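Local coordinates for phosphatidylethanolamine-binding protein (Plasmodium vivax, PDB 2GZQ) that probably binds phosphatidylethanolamine or other phosphate-bearing ligands in a malaria parasite, at residues 76-87 against 138-149. Numbering follows the deposited sequence. Where two conformers were deposited one is given.
Sequences DYCYILFMIDPD and HRISFILSLVKE
Asp-87 and Arg-139 form a side-on salt bridge at one end of an antiparallel strand pair, 77-85 with 138-148, in the large central sheet of the PEBP fold. Both carboxylate syn lone pairs are used: Arg-139 NH2 reaches Asp-87 OD1 at 2.8 Å and Arg-139 NE reaches Asp-87 OD2 at 2.9 Å, each N-H line straight at 178°. Backbone N of Arg-139 takes the anti lone pair of Asp-87 OD2, giving that oxygen two donors. Alongside, His-138 ND1 donates to Asp-85 OD1 over 2.7 Å, in the imidazole plane although carboxylate and ring are turned 51° apart. Eight backbone bonds from Cys-78 to Ile-84 fix the register. On one face, Leu-144 CD2 sits above the centre of the Tyr-79 ring, 4.0 Å from its centroid. Met-83, a selenomethionine with CG anti to its backbone N (chi1 179°), runs beside Phe-142 and lays CG over that ring. On the other face Phe-82 and Ile-143 pack against helix 178-184. Farther out, Thr-135 holds His-138 NE2 and His-26 meets Arg-139 NH2. Asp-87 N closes an Asx turn by meeting Asp-85 OD2 at 2.8 Å from above the carboxylate plane.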
ATOM      1  N   ASP A  76       3.892  17.128  13.238  1.00  2.00           N
ATOM      2  CA  ASP A  76       4.740  16.121  13.874  1.00  4.12           C
ATOM      3  C   ASP A  76       4.390  14.677  13.574  1.00  2.44           C
ATOM      4  O   ASP A  76       4.954  13.751  14.173  1.00  2.93           O
ATOM      5  CB  ASP A  76       4.873  16.373  15.370  1.00  4.44           C
ATOM      6  CG  ASP A  76       5.486  17.722  15.680  1.00 10.04           C
ATOM      7  OD1 ASP A  76       6.437  18.145  14.984  1.00  9.67           O
ATOM      8  OD2 ASP A  76       5.002  18.361  16.624  1.00 13.35           O
ATOM      9  N   TYR A  77       3.495  14.489  12.609  1.00  2.00           N
ATOM     10  CA  TYR A  77       3.217  13.188  12.027  1.00  2.00           C
ATOM     11  C   TYR A  77       3.575  13.194  10.553  1.00  3.03           C
ATOM     12  O   TYR A  77       3.688  14.243   9.919  1.00  4.17           O
ATOM     13  CB  TYR A  77       1.732  12.797  12.229  1.00  2.00           C
ATOM     14  CG  TYR A  77       1.459  12.364  13.646  1.00  2.00           C
ATOM     15  CD1 TYR A  77       1.480  11.021  13.980  1.00  2.00           C
ATOM     16  CD2 TYR A  77       1.281  13.299  14.653  1.00  2.33           C
ATOM     17  CE1 TYR A  77       1.276  10.610  15.260  1.00  2.46           C
ATOM     18  CE2 TYR A  77       1.075  12.895  15.961  1.00  2.00           C
ATOM     19  CZ  TYR A  77       1.084  11.543  16.257  1.00  2.00           C
ATOM     20  OH  TYR A  77       0.904  11.171  17.579  1.00  4.23           O
ATOM     21  N   CYS A  78       3.737  11.998  10.014  1.00  2.00           N
ATOM     22  CA  CYS A  78       3.909  11.877   8.583  0.50  2.82           C
ATOM     23  C   CYS A  78       3.135  10.661   8.093  1.00  2.00           C
ATOM     24  O   CYS A  78       2.648   9.841   8.883  1.00  3.25           O
ATOM     25  CB  CYS A  78       5.389  11.817   8.217  0.50  3.41           C
ATOM     26  SG  CYS A  78       6.241  10.494   9.037  0.50  5.14           S
ATOM     27  N   TYR A  79       2.967  10.572   6.787  1.00  2.00           N
ATOM     28  CA  TYR A  79       2.392   9.370   6.216  1.00  2.00           C
ATOM     29  C   TYR A  79       3.441   8.309   5.982  1.00  2.56           C
ATOM     30  O   TYR A  79       4.582   8.583   5.617  1.00  2.51           O
ATOM     31  CB  TYR A  79       1.692   9.651   4.882  1.00  3.71           C
ATOM     32  CG  TYR A  79       0.490  10.586   4.947  1.00  3.42           C
ATOM     33  CD1 TYR A  79       0.371  11.624   4.064  1.00  2.74           C
ATOM     34  CD2 TYR A  79      -0.507  10.413   5.886  1.00  2.90           C
ATOM     35  CE1 TYR A  79      -0.717  12.481   4.096  1.00  3.65           C
ATOM     36  CE2 TYR A  79      -1.599  11.272   5.936  1.00  3.64           C
ATOM     37  CZ  TYR A  79      -1.703  12.293   5.027  1.00  3.28           C
ATOM     38  OH  TYR A  79      -2.806  13.118   5.129  1.00  3.42           O
ATOM     39  N   ILE A  80       2.975   7.088   6.143  1.00  2.01           N
ATOM     40  CA  ILE A  80       3.671   5.889   5.680  1.00  2.00           C
ATOM     41  C   ILE A  80       2.724   5.148   4.745  1.00  2.00           C
ATOM     42  O   ILE A  80       1.537   4.976   5.049  1.00  2.85           O
ATOM     43  CB  ILE A  80       4.168   5.014   6.875  1.00  2.04           C
ATOM     44  CG1 ILE A  80       4.920   3.796   6.364  1.00  2.24           C
ATOM     45  CG2 ILE A  80       3.039   4.681   7.828  1.00  3.28           C
ATOM     46  CD1 ILE A  80       5.676   3.042   7.463  1.00  2.69           C
ATOM     47  N   LEU A  81       3.245   4.743   3.593  1.00  2.00           N
ATOM     48  CA  LEU A  81       2.447   4.158   2.521  1.00  2.00           C
ATOM     49  C   LEU A  81       3.006   2.787   2.195  1.00  2.00           C
ATOM     50  O   LEU A  81       4.207   2.636   1.965  1.00  2.00           O
ATOM     51  CB  LEU A  81       2.542   5.071   1.299  1.00  2.00           C
ATOM     52  CG  LEU A  81       1.800   4.614   0.052  1.00  2.54           C
ATOM     53  CD1 LEU A  81       0.329   4.389   0.246  1.00  3.03           C
ATOM     54  CD2 LEU A  81       2.001   5.614  -1.068  1.00  3.04           C
ATOM     55  N   PHE A  82       2.119   1.800   2.154  1.00  4.23           N
ATOM     56  CA  PHE A  82       2.471   0.454   1.769  1.00  5.83           C
ATOM     57  C   PHE A  82       1.660   0.100   0.521  1.00  7.26           C
ATOM     58  O   PHE A  82       0.443   0.369   0.490  1.00  9.99           O
ATOM     59  CB  PHE A  82       2.089  -0.566   2.862  1.00  7.34           C
ATOM     60  CG  PHE A  82       2.794  -0.398   4.184  1.00  6.11           C
ATOM     61  CD1 PHE A  82       4.125  -0.068   4.277  1.00  8.12           C
ATOM     62  CD2 PHE A  82       2.113  -0.600   5.377  1.00 10.41           C
ATOM     63  CE1 PHE A  82       4.735   0.046   5.513  1.00  4.54           C
ATOM     64  CE2 PHE A  82       2.732  -0.504   6.572  1.00 11.05           C
ATOM     65  CZ  PHE A  82       4.023  -0.164   6.661  1.00  7.02           C
HETATM   66  N   MSE A  83       2.277  -0.542  -0.461  1.00  6.43           N
HETATM   67  CA  MSE A  83       1.546  -1.182  -1.503  0.50  9.57           C
HETATM   68  C   MSE A  83       1.730  -2.690  -1.391  1.00  5.34           C
HETATM   69  O   MSE A  83       2.864  -3.176  -1.253  1.00  5.18           O
HETATM   70  CB  MSE A  83       2.106  -0.671  -2.791  0.50  8.04           C
HETATM   71  CG  MSE A  83       1.490  -1.250  -3.979  0.50  5.12           C
HETATM   72 SE   MSE A  83       2.696  -0.851  -5.365  0.30  6.35          SE
HETATM   73  CE  MSE A  83       1.844  -1.842  -6.796  0.50  7.72           C
ATOM     74  N   ILE A  84       0.611  -3.413  -1.414  1.00  3.95           N
ATOM     75  CA  ILE A  84       0.587  -4.846  -1.172  1.00  3.91           C
ATOM     76  C   ILE A  84      -0.250  -5.584  -2.200  1.00  5.16           C
ATOM     77  O   ILE A  84      -1.156  -5.028  -2.814  1.00  5.79           O
ATOM     78  CB  ILE A  84       0.090  -5.218   0.231  1.00  5.56           C
ATOM     79  CG1 ILE A  84      -1.321  -4.711   0.439  1.00  4.81           C
ATOM     80  CG2 ILE A  84       1.023  -4.692   1.292  1.00  5.72           C
ATOM     81  CD1 ILE A  84      -2.053  -5.404   1.537  1.00  6.93           C
ATOM     82  N   ASP A  85       0.021  -6.874  -2.324  1.00  4.92           N
ATOM     83  CA  ASP A  85      -0.874  -7.824  -2.974  1.00  5.27           C
ATOM     84  C   ASP A  85      -1.348  -8.841  -1.942  1.00  4.81           C
ATOM     85  O   ASP A  85      -0.564  -9.702  -1.533  1.00  5.18           O
ATOM     86  CB  ASP A  85      -0.151  -8.515  -4.126  1.00  5.22           C
ATOM     87  CG  ASP A  85      -1.061  -9.434  -4.924  1.00  5.11           C
ATOM     88  OD1 ASP A  85      -0.560 -10.098  -5.865  1.00  6.70           O
ATOM     89  OD2 ASP A  85      -2.268  -9.468  -4.607  1.00  7.04           O
ATOM     90  N   PRO A  86      -2.602  -8.750  -1.504  1.00  4.49           N
ATOM     91  CA  PRO A  86      -3.145  -9.730  -0.589  1.00  5.33           C
ATOM     92  C   PRO A  86      -3.493 -11.050  -1.270  1.00  4.46           C
ATOM     93  O   PRO A  86      -3.839 -12.016  -0.606  1.00  6.01           O
ATOM     94  CB  PRO A  86      -4.411  -9.045  -0.050  1.00  5.13           C
ATOM     95  CG  PRO A  86      -4.857  -8.187  -1.231  1.00  6.26           C
ATOM     96  CD  PRO A  86      -3.603  -7.744  -1.912  1.00  6.52           C
ATOM     97  N   ASP A  87      -3.397 -11.093  -2.584  1.00  4.21           N
ATOM     98  CA  ASP A  87      -3.830 -12.223  -3.387  1.00  5.34           C
ATOM     99  C   ASP A  87      -2.656 -12.911  -4.063  1.00  5.54           C
ATOM    100  O   ASP A  87      -2.706 -13.313  -5.226  1.00  8.25           O
ATOM    101  CB  ASP A  87      -4.837 -11.709  -4.390  1.00  4.61           C
ATOM    102  CG  ASP A  87      -6.076 -11.131  -3.710  1.00  4.49           C
ATOM    103  OD1 ASP A  87      -6.512 -11.720  -2.701  1.00  5.09           O
ATOM    104  OD2 ASP A  87      -6.617 -10.101  -4.180  1.00  4.98           O
ATOM    105  N   HIS A 138      -6.076  -9.840  -8.781  1.00  5.19           N
ATOM    106  CA  HIS A 138      -5.358  -9.453  -7.574  1.00  4.18           C
ATOM    107  C   HIS A 138      -5.765  -8.060  -7.161  1.00  4.32           C
ATOM    108  O   HIS A 138      -5.709  -7.135  -7.985  1.00  4.89           O
ATOM    109  CB  HIS A 138      -3.865  -9.478  -7.834  1.00  5.27           C
ATOM    110  CG  HIS A 138      -3.306 -10.822  -8.171  1.00  3.52           C
ATOM    111  ND1 HIS A 138      -2.203 -11.340  -7.533  1.00  5.27           N
ATOM    112  CD2 HIS A 138      -3.660 -11.732  -9.111  1.00  5.71           C
ATOM    113  CE1 HIS A 138      -1.915 -12.524  -8.046  1.00  5.45           C
ATOM    114  NE2 HIS A 138      -2.796 -12.794  -8.994  1.00  6.62           N
ATOM    115  N   ARG A 139      -6.152  -7.903  -5.908  1.00  4.94           N
ATOM    116  CA  ARG A 139      -6.539  -6.602  -5.362  1.00  4.31           C
ATOM    117  C   ARG A 139      -5.298  -5.857  -4.886  1.00  4.14           C
ATOM    118  O   ARG A 139      -5.004  -5.826  -3.696  1.00  4.63           O
ATOM    119  CB  ARG A 139      -7.547  -6.825  -4.227  1.00  5.01           C
ATOM    120  CG  ARG A 139      -8.844  -7.481  -4.727  1.00  4.65           C
ATOM    121  CD  ARG A 139      -9.693  -8.030  -3.603  1.00  5.85           C
ATOM    122  NE  ARG A 139      -9.040  -9.178  -2.990  1.00  4.77           N
ATOM    123  CZ  ARG A 139      -9.481  -9.798  -1.904  1.00  6.96           C
ATOM    124  NH1 ARG A 139     -10.597  -9.401  -1.284  1.00  7.30           N
ATOM    125  NH2 ARG A 139      -8.804 -10.819  -1.428  1.00  6.75           N
ATOM    126  N   ILE A 140      -4.583  -5.258  -5.824  1.00  4.75           N
ATOM    127  CA  ILE A 140      -3.365  -4.519  -5.529  1.00  4.43           C
ATOM    128  C   ILE A 140      -3.774  -3.257  -4.755  1.00  4.69           C
ATOM    129  O   ILE A 140      -4.561  -2.448  -5.241  1.00  5.96           O
ATOM    130  CB  ILE A 140      -2.622  -4.200  -6.826  1.00  5.37           C
ATOM    131  CG1 ILE A 140      -2.255  -5.473  -7.598  1.00  5.88           C
ATOM    132  CG2 ILE A 140      -1.406  -3.335  -6.531  1.00  6.08           C
ATOM    133  CD1 ILE A 140      -1.433  -6.443  -6.877  1.00  7.10           C
ATOM    134  N   SER A 141      -3.282  -3.145  -3.529  1.00  4.58           N
ATOM    135  CA  SER A 141      -3.809  -2.225  -2.555  1.00  5.17           C
ATOM    136  C   SER A 141      -2.752  -1.283  -2.019  1.00  5.28           C
ATOM    137  O   SER A 141      -1.575  -1.642  -1.861  1.00  5.85           O
ATOM    138  CB  SER A 141      -4.391  -3.016  -1.396  1.00  5.70           C
ATOM    139  OG  SER A 141      -5.482  -3.853  -1.782  1.00  6.24           O
ATOM    140  N   PHE A 142      -3.199  -0.073  -1.699  1.00  4.60           N
ATOM    141  CA  PHE A 142      -2.358   0.982  -1.158  1.00  4.34           C
ATOM    142  C   PHE A 142      -2.950   1.410   0.171  1.00  4.31           C
ATOM    143  O   PHE A 142      -4.080   1.864   0.216  1.00  4.80           O
ATOM    144  CB  PHE A 142      -2.322   2.171  -2.117  1.00  4.67           C
ATOM    145  CG  PHE A 142      -1.666   1.886  -3.444  1.00  5.19           C
ATOM    146  CD1 PHE A 142      -2.344   1.212  -4.422  1.00  6.03           C
ATOM    147  CD2 PHE A 142      -0.384   2.312  -3.703  1.00  5.91           C
ATOM    148  CE1 PHE A 142      -1.760   0.983  -5.658  1.00  8.41           C
ATOM    149  CE2 PHE A 142       0.212   2.074  -4.946  1.00  7.28           C
ATOM    150  CZ  PHE A 142      -0.484   1.395  -5.887  1.00  7.88           C
ATOM    151  N   ILE A 143      -2.186   1.292   1.253  1.00  4.52           N
ATOM    152  CA  ILE A 143      -2.648   1.620   2.590  1.00  3.68           C
ATOM    153  C   ILE A 143      -1.815   2.791   3.125  1.00  5.18           C
ATOM    154  O   ILE A 143      -0.579   2.729   3.160  1.00  5.22           O
ATOM    155  CB  ILE A 143      -2.475   0.431   3.544  1.00  5.09           C
ATOM    156  CG1 ILE A 143      -3.186  -0.825   3.024  1.00  5.97           C
ATOM    157  CG2 ILE A 143      -2.966   0.804   4.937  1.00  5.18           C
ATOM    158  CD1 ILE A 143      -2.742  -2.106   3.668  1.00  8.68           C
ATOM    159  N   LEU A 144      -2.506   3.837   3.526  1.00  4.25           N
ATOM    160  CA  LEU A 144      -1.906   5.053   4.027  1.00  4.61           C
ATOM    161  C   LEU A 144      -2.167   5.199   5.507  1.00  4.53           C
ATOM    162  O   LEU A 144      -3.336   5.103   5.934  1.00  5.18           O
ATOM    163  CB  LEU A 144      -2.518   6.264   3.305  1.00  5.43           C
ATOM    164  CG  LEU A 144      -1.831   7.594   3.509  1.00  5.56           C
ATOM    165  CD1 LEU A 144      -0.481   7.621   2.806  1.00  6.73           C
ATOM    166  CD2 LEU A 144      -2.747   8.755   3.049  1.00  6.13           C
ATOM    167  N   SER A 145      -1.098   5.382   6.294  1.00  4.12           N
ATOM    168  CA  SER A 145      -1.202   5.465   7.744  1.00  4.54           C
ATOM    169  C   SER A 145      -0.388   6.648   8.245  1.00  3.78           C
ATOM    170  O   SER A 145       0.467   7.177   7.549  1.00  4.70           O
ATOM    171  CB  SER A 145      -0.686   4.172   8.399  1.00  4.73           C
ATOM    172  OG  SER A 145      -1.373   3.048   7.928  1.00  5.31           O
ATOM    173  N   LEU A 146      -0.650   7.058   9.474  1.00  4.33           N
ATOM    174  CA  LEU A 146       0.130   8.065  10.183  1.00  4.19           C
ATOM    175  C   LEU A 146       1.127   7.410  11.123  1.00  4.20           C
ATOM    176  O   LEU A 146       0.796   6.475  11.861  1.00  5.72           O
ATOM    177  CB  LEU A 146      -0.790   8.931  11.055  1.00  5.43           C
ATOM    178  CG  LEU A 146      -1.688   9.885  10.255  1.00  8.69           C
ATOM    179  CD1 LEU A 146      -2.565  10.601  11.281  1.00  8.52           C
ATOM    180  CD2 LEU A 146      -0.915  10.860   9.408  1.00 11.51           C
ATOM    181  N   VAL A 147       2.332   7.939  11.103  1.00  3.63           N
ATOM    182  CA  VAL A 147       3.402   7.588  12.006  1.00  4.21           C
ATOM    183  C   VAL A 147       3.989   8.870  12.583  1.00  4.42           C
ATOM    184  O   VAL A 147       4.074   9.890  11.906  1.00  5.50           O
ATOM    185  CB  VAL A 147       4.480   6.715  11.274  1.00  5.20           C
ATOM    186  CG1 VAL A 147       5.106   7.442  10.112  1.00  6.85           C
ATOM    187  CG2 VAL A 147       5.561   6.248  12.215  1.00  7.76           C
ATOM    188  N   LYS A 148       4.379   8.832  13.844  1.00  4.73           N
ATOM    189  CA  LYS A 148       5.101   9.960  14.431  1.00  4.98           C
ATOM    190  C   LYS A 148       6.357  10.233  13.635  1.00  5.66           C
ATOM    191  O   LYS A 148       7.063   9.322  13.256  1.00  6.75           O
ATOM    192  CB  LYS A 148       5.494   9.678  15.876  1.00  5.44           C
ATOM    193  CG  LYS A 148       4.354   9.665  16.821  1.00  5.90           C
ATOM    194  CD  LYS A 148       4.862   9.555  18.260  1.00  9.82           C
ATOM    195  CE  LYS A 148       3.741   9.599  19.261  1.00 13.79           C
ATOM    196  NZ  LYS A 148       4.256   9.327  20.627  1.00 19.22           N
ATOM    197  N   GLU A 149       6.668  11.506  13.426  1.00  4.95           N
ATOM    198  CA  GLU A 149       7.888  11.883  12.716  1.00  6.15           C
ATOM    199  C   GLU A 149       9.100  11.182  13.333  1.00  5.16           C
ATOM    200  O   GLU A 149       9.971  10.668  12.627  1.00  6.20           O
ATOM    201  CB  GLU A 149       8.091  13.396  12.717  1.00  9.48           C
ATOM    202  CG  GLU A 149       9.466  13.828  12.227  1.00 14.58           C
ATOM    203  CD  GLU A 149       9.571  13.848  10.714  1.00 17.46           C
ATOM    204  OE1 GLU A 149       8.514  13.913  10.051  1.00 25.99           O
ATOM    205  OE2 GLU A 149      10.712  13.813  10.194  1.00 20.35           O
TER
HETATM  206  O   HOH W   1       0.388   2.350   5.864  1.00  9.62           O